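Local coordinates for EGF family domain-containing protein (Toxoplasma gondii, PDB 4Z80) that probably takes part in host-cell invasion as an AMA-family surface antigen that binds its RON2-like partner at the moving junction, at residues A[404-415]-A[441-449]. Sequence-based numbering, arbitrary orientation.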
ATOM      1  N   HIS A 404      -2.720  17.813  10.653  1.00 10.98           N
ATOM      2  CA  HIS A 404      -3.483  16.930   9.761  1.00 10.91           C
ATOM      3  C   HIS A 404      -4.551  17.645   8.961  1.00  9.50           C
ATOM      4  O   HIS A 404      -5.199  17.019   8.118  1.00 10.88           O
ATOM      5  CB  HIS A 404      -4.121  15.799  10.555  1.00  9.20           C
ATOM      6  CG  HIS A 404      -3.107  14.871  11.130  1.00 10.05           C
ATOM      7  ND1 HIS A 404      -2.311  14.069  10.339  1.00 11.75           N
ATOM      8  CD2 HIS A 404      -2.689  14.686  12.402  1.00 11.21           C
ATOM      9  CE1 HIS A 404      -1.474  13.395  11.108  1.00 10.89           C
ATOM     10  NE2 HIS A 404      -1.679  13.755  12.363  1.00 11.52           N
ATOM     11  N   TRP A 405      -4.718  18.940   9.207  1.00 10.32           N
ATOM     12  CA  TRP A 405      -5.728  19.758   8.546  1.00 10.57           C
ATOM     13  C   TRP A 405      -5.094  21.083   8.194  1.00 12.40           C
ATOM     14  O   TRP A 405      -4.370  21.655   9.013  1.00 11.82           O
ATOM     15  CB  TRP A 405      -6.945  19.977   9.457  1.00 10.12           C
ATOM     16  CG  TRP A 405      -7.453  18.711  10.062  1.00 11.76           C
ATOM     17  CD1 TRP A 405      -8.414  17.881   9.554  1.00 10.95           C
ATOM     18  CD2 TRP A 405      -7.000  18.098  11.278  1.00 10.98           C
ATOM     19  NE1 TRP A 405      -8.591  16.796  10.382  1.00 12.39           N
ATOM     20  CE2 TRP A 405      -7.731  16.905  11.445  1.00 12.99           C
ATOM     21  CE3 TRP A 405      -6.045  18.442  12.242  1.00  9.55           C
ATOM     22  CZ2 TRP A 405      -7.551  16.067  12.539  1.00 11.25           C
ATOM     23  CZ3 TRP A 405      -5.865  17.608  13.319  1.00 12.24           C
ATOM     24  CH2 TRP A 405      -6.601  16.429  13.462  1.00 11.86           C
ATOM     25  N   ALA A 406      -5.364  21.567   6.982  1.00 10.80           N
ATOM     26  CA  ALA A 406      -4.949  22.899   6.583  1.00 11.91           C
ATOM     27  C   ALA A 406      -6.066  23.607   5.842  1.00 12.33           C
ATOM     28  O   ALA A 406      -6.843  22.975   5.116  1.00 10.75           O
ATOM     29  CB  ALA A 406      -3.710  22.844   5.714  1.00 12.16           C
ATOM     30  N   THR A 407      -6.132  24.921   6.017  1.00 11.40           N
ATOM     31  CA  THR A 407      -7.031  25.777   5.251  1.00  9.83           C
ATOM     32  C   THR A 407      -6.173  26.674   4.404  1.00 11.87           C
ATOM     33  O   THR A 407      -5.319  27.397   4.932  1.00 13.38           O
ATOM     34  CB  THR A 407      -7.939  26.644   6.154  1.00 10.95           C
ATOM     35  OG1 THR A 407      -8.817  25.809   6.916  1.00 12.87           O
ATOM     36  CG2 THR A 407      -8.768  27.643   5.330  1.00 13.80           C
ATOM     37  N   PHE A 408      -6.390  26.609   3.097  1.00 11.05           N
ATOM     38  CA  PHE A 408      -5.743  27.500   2.155  1.00 11.85           C
ATOM     39  C   PHE A 408      -6.653  28.682   1.883  1.00 13.85           C
ATOM     40  O   PHE A 408      -7.829  28.501   1.587  1.00 14.14           O
ATOM     41  CB  PHE A 408      -5.416  26.775   0.859  1.00 12.83           C
ATOM     42  CG  PHE A 408      -4.792  27.652  -0.183  1.00 14.44           C
ATOM     43  CD1 PHE A 408      -3.449  27.970  -0.114  1.00 17.57           C
ATOM     44  CD2 PHE A 408      -5.540  28.140  -1.243  1.00 14.48           C
ATOM     45  CE1 PHE A 408      -2.860  28.773  -1.069  1.00 15.87           C
ATOM     46  CE2 PHE A 408      -4.955  28.941  -2.210  1.00 16.40           C
ATOM     47  CZ  PHE A 408      -3.614  29.256  -2.126  1.00 14.85           C
ATOM     48  N   VAL A 409      -6.113  29.889   2.015  1.00 12.46           N
ATOM     49  CA  VAL A 409      -6.859  31.109   1.742  1.00 12.84           C
ATOM     50  C   VAL A 409      -6.185  31.832   0.587  1.00 15.05           C
ATOM     51  O   VAL A 409      -5.094  32.383   0.739  1.00 15.06           O
ATOM     52  CB  VAL A 409      -6.927  32.019   2.986  1.00 15.25           C
ATOM     53  CG1 VAL A 409      -7.779  33.267   2.698  1.00 16.95           C
ATOM     54  CG2 VAL A 409      -7.476  31.249   4.186  1.00 15.60           C
ATOM     55  N   ALA A 410      -6.832  31.824  -0.576  1.00 15.19           N
ATOM     56  CA  ALA A 410      -6.292  32.478  -1.760  1.00 15.45           C
ATOM     57  C   ALA A 410      -6.354  33.982  -1.597  1.00 17.02           C
ATOM     58  O   ALA A 410      -7.292  34.516  -0.998  1.00 20.56           O
ATOM     59  CB  ALA A 410      -7.052  32.059  -3.001  1.00 18.10           C
ATOM     60  N   THR A 411      -5.351  34.665  -2.133  1.00 20.57           N
ATOM     61  CA  THR A 411      -5.314  36.117  -2.059  1.00 26.63           C
ATOM     62  C   THR A 411      -6.547  36.721  -2.735  1.00 32.55           C
ATOM     63  O   THR A 411      -7.231  37.555  -2.140  1.00 30.69           O
ATOM     64  CB  THR A 411      -4.029  36.665  -2.696  1.00 29.70           C
ATOM     65  OG1 THR A 411      -2.896  36.143  -1.987  1.00 27.43           O
ATOM     66  CG2 THR A 411      -3.998  38.190  -2.637  1.00 34.30           C
ATOM     67  N   ASP A 412      -6.840  36.290  -3.962  1.00 25.89           N
ATOM     68  CA  ASP A 412      -8.017  36.785  -4.679  1.00 28.41           C
ATOM     69  C   ASP A 412      -8.468  35.843  -5.798  1.00 34.27           C
ATOM     70  O   ASP A 412      -8.616  36.250  -6.952  1.00 41.39           O
ATOM     71  CB  ASP A 412      -7.743  38.179  -5.254  1.00 40.95           C
ATOM     72  CG  ASP A 412      -6.511  38.219  -6.140  1.00 45.16           C
ATOM     73  OD1 ASP A 412      -6.084  37.156  -6.643  1.00 47.61           O
ATOM     74  OD2 ASP A 412      -5.968  39.328  -6.337  1.00 59.16           O
ATOM     75  N   CYS A 413      -8.685  34.584  -5.442  1.00 23.88           N
ATOM     76  CA  CYS A 413      -9.191  33.580  -6.369  1.00 21.90           C
ATOM     77  C   CYS A 413     -10.350  32.861  -5.701  1.00 17.97           C
ATOM     78  O   CYS A 413     -10.251  32.472  -4.540  1.00 18.59           O
ATOM     79  CB  CYS A 413      -8.090  32.581  -6.757  1.00 19.17           C
ATOM     80  SG  CYS A 413      -8.671  31.051  -7.547  1.00 24.81           S
ATOM     81  N   ASN A 414     -11.456  32.695  -6.417  1.00 17.28           N
ATOM     82  CA  ASN A 414     -12.483  31.773  -5.961  1.00 16.82           C
ATOM     83  C   ASN A 414     -11.983  30.351  -6.202  1.00 15.99           C
ATOM     84  O   ASN A 414     -11.711  29.975  -7.335  1.00 15.41           O
ATOM     85  CB  ASN A 414     -13.807  32.009  -6.682  1.00 17.84           C
ATOM     86  CG  ASN A 414     -14.928  31.159  -6.122  1.00 19.68           C
ATOM     87  OD1 ASN A 414     -14.867  29.928  -6.163  1.00 17.69           O
ATOM     88  ND2 ASN A 414     -15.957  31.809  -5.591  1.00 23.06           N
ATOM     89  N   MET A 415     -11.855  29.564  -5.138  1.00 14.48           N
ATOM     90  CA  MET A 415     -11.124  28.306  -5.225  1.00 15.34           C
ATOM     91  C   MET A 415     -11.931  27.160  -5.825  1.00 15.79           C
ATOM     92  O   MET A 415     -11.443  26.041  -5.925  1.00 16.05           O
ATOM     93  CB  MET A 415     -10.598  27.931  -3.843  1.00 14.82           C
ATOM     94  CG  MET A 415      -9.414  28.797  -3.413  1.00 16.44           C
ATOM     95  SD  MET A 415      -8.021  28.792  -4.568  1.00 15.89           S
ATOM     96  CE  MET A 415      -7.502  27.077  -4.448  1.00 15.29           C
ATOM     97  N   PRO A 441     -15.733  31.851  -0.373  1.00 15.08           N
ATOM     98  CA  PRO A 441     -15.382  31.752  -1.789  1.00 18.10           C
ATOM     99  C   PRO A 441     -13.893  31.533  -2.053  1.00 15.08           C
ATOM    100  O   PRO A 441     -13.563  30.964  -3.083  1.00 16.41           O
ATOM    101  CB  PRO A 441     -15.831  33.101  -2.358  1.00 21.07           C
ATOM    102  CG  PRO A 441     -15.913  34.018  -1.193  1.00 25.45           C
ATOM    103  CD  PRO A 441     -16.297  33.169  -0.025  1.00 19.99           C
ATOM    104  N   THR A 442     -13.017  31.954  -1.145  1.00 15.08           N
ATOM    105  CA  THR A 442     -11.599  32.013  -1.472  1.00 14.70           C
ATOM    106  C   THR A 442     -10.751  30.979  -0.737  1.00 14.30           C
ATOM    107  O   THR A 442      -9.534  31.122  -0.669  1.00 16.73           O
ATOM    108  CB  THR A 442     -11.034  33.419  -1.187  1.00 18.84           C
ATOM    109  OG1 THR A 442     -11.285  33.772   0.178  1.00 23.18           O
ATOM    110  CG2 THR A 442     -11.695  34.444  -2.107  1.00 19.94           C
ATOM    111  N   THR A 443     -11.378  29.917  -0.237  1.00 12.55           N
ATOM    112  CA  THR A 443     -10.647  28.929   0.550  1.00 10.95           C
ATOM    113  C   THR A 443     -10.796  27.493   0.043  1.00 13.42           C
ATOM    114  O   THR A 443     -11.676  27.175  -0.756  1.00 13.81           O
ATOM    115  CB  THR A 443     -11.078  28.972   2.019  1.00 12.71           C
ATOM    116  OG1 THR A 443     -12.427  28.507   2.141  1.00 14.59           O
ATOM    117  CG2 THR A 443     -10.974  30.386   2.556  1.00 14.07           C
ATOM    118  N   MET A 444      -9.907  26.635   0.534  1.00 13.96           N
ATOM    119  CA  MET A 444      -9.914  25.208   0.230  1.00 12.96           C
ATOM    120  C   MET A 444      -9.341  24.495   1.434  1.00 14.54           C
ATOM    121  O   MET A 444      -8.384  24.989   2.035  1.00 13.67           O
ATOM    122  CB  MET A 444      -9.093  24.892  -1.025  1.00 12.93           C
ATOM    123  CG  MET A 444      -9.080  23.411  -1.421  1.00 13.18           C
ATOM    124  SD  MET A 444      -8.356  23.144  -3.033  1.00 13.88           S
ATOM    125  CE  MET A 444      -9.582  23.916  -4.095  1.00 14.22           C
ATOM    126  N   ALA A 445      -9.924  23.353   1.784  1.00 11.15           N
ATOM    127  CA  ALA A 445      -9.518  22.597   2.963  1.00 10.48           C
ATOM    128  C   ALA A 445      -8.869  21.279   2.563  1.00 12.79           C
ATOM    129  O   ALA A 445      -9.409  20.532   1.746  1.00 12.83           O
ATOM    130  CB  ALA A 445     -10.709  22.349   3.871  1.00 12.18           C
ATOM    131  N   PHE A 446      -7.711  21.004   3.168  1.00 12.00           N
ATOM    132  CA  PHE A 446      -6.944  19.782   2.953  1.00 11.88           C
ATOM    133  C   PHE A 446      -6.790  18.982   4.236  1.00 10.04           C
ATOM    134  O   PHE A 446      -6.781  19.556   5.332  1.00 10.66           O
ATOM    135  CB  PHE A 446      -5.532  20.100   2.439  1.00 13.17           C
ATOM    136  CG  PHE A 446      -5.478  20.745   1.080  1.00 11.20           C
ATOM    137  CD1 PHE A 446      -5.605  22.121   0.946  1.00 14.73           C
ATOM    138  CD2 PHE A 446      -5.255  19.988  -0.061  1.00 11.09           C
ATOM    139  CE1 PHE A 446      -5.540  22.722  -0.305  1.00 14.14           C
ATOM    140  CE2 PHE A 446      -5.179  20.590  -1.317  1.00 12.16           C
ATOM    141  CZ  PHE A 446      -5.326  21.956  -1.435  1.00 13.83           C
ATOM    142  N   THR A 447      -6.654  17.660   4.100  1.00 10.82           N
ATOM    143  CA  THR A 447      -6.135  16.823   5.182  1.00 10.08           C
ATOM    144  C   THR A 447      -4.833  16.166   4.729  1.00  9.30           C
ATOM    145  O   THR A 447      -4.503  16.141   3.548  1.00  9.82           O
ATOM    146  CB  THR A 447      -7.100  15.698   5.651  1.00 11.69           C
ATOM    147  OG1 THR A 447      -7.010  14.565   4.772  1.00 11.51           O
ATOM    148  CG2 THR A 447      -8.535  16.200   5.780  1.00 12.12           C
ATOM    149  N   SER A 448      -4.106  15.612   5.691  1.00 10.81           N
ATOM    150  CA  SER A 448      -2.851  14.940   5.403  1.00 10.08           C
ATOM    151  C   SER A 448      -3.009  13.645   4.615  1.00  9.86           C
ATOM    152  O   SER A 448      -2.028  13.113   4.103  1.00 11.57           O
ATOM    153  CB  SER A 448      -2.116  14.668   6.716  1.00 10.39           C
ATOM    154  OG  SER A 448      -2.917  13.939   7.619  1.00 11.02           O
ATOM    155  N   LEU A 449      -4.241  13.142   4.530  1.00  9.64           N
ATOM    156  CA  LEU A 449      -4.563  11.941   3.750  1.00 10.06           C
ATOM    157  C   LEU A 449      -5.227  12.268   2.404  1.00 11.46           C
ATOM    158  O   LEU A 449      -5.527  11.357   1.626  1.00 11.49           O
ATOM    159  CB  LEU A 449      -5.470  11.027   4.582  1.00 10.85           C
ATOM    160  CG  LEU A 449      -4.793  10.325   5.767  1.00 11.06           C
ATOM    161  CD1 LEU A 449      -5.825   9.829   6.746  1.00 11.51           C
ATOM    162  CD2 LEU A 449      -3.924   9.172   5.292  1.00 10.55           C
TER
HETATM  163  O   HOH W   1      -9.291  35.732   0.466  1.00 30.11           O
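Ser448 OG meets the imidazole of His404 at its edge, in the ring plane, and a hydrogen bond of 2.8 Å joins it to ND1; either atom could be the donor. With OG set between the backbone N and carbonyl carbon (chi1 55°), Ser448 grips His404 twice, since its own N also bonds to His404 O from above the carbonyl plane. From this end strands 405-410 and 443-447 run antiparallel; Ala406 with Phe446 and Phe408 with Met444 exchange reciprocal N-H...O bonds, and Ala410 N to Thr442 O continues the ladder to the corner.

On one face, the CG2 methyl of Thr447 approaches CD1 of the Trp405 indole obliquely at 4.1 Å, while the indole NE1 bonds to Phe19 O. Farther along, Val409 and Thr443 lie side by side, their CG2 methyls 4.0 Å apart. On the other face, where helix 378-387 packs on Ala406 and Phe408, the ring edge (CE1) of Phe446 abuts CB of Phe408. Beyond it the thioether chains of Met415 and Met444 cross at about a right angle, their CE methyls 3.8 Å apart; the bend at chi2 (-56°) brings SD of Met415 to the edge of the Phe408 ring, in its plane, and that at chi3 turns CE toward the CE methyl of Met444.

Past the strand end the loop containing Cys413, disulfide-bonded to Cys419, returns to the corner at Pro441 and Thr442. There Met415 N bonds to Pro441 O, and a water links Ala410 O with Thr442 OG1. The pairing places 443-447 at the margin of a four-stranded antiparallel sheet packed against a helix, consistent with the PAN-type fold of AMA ectodomains.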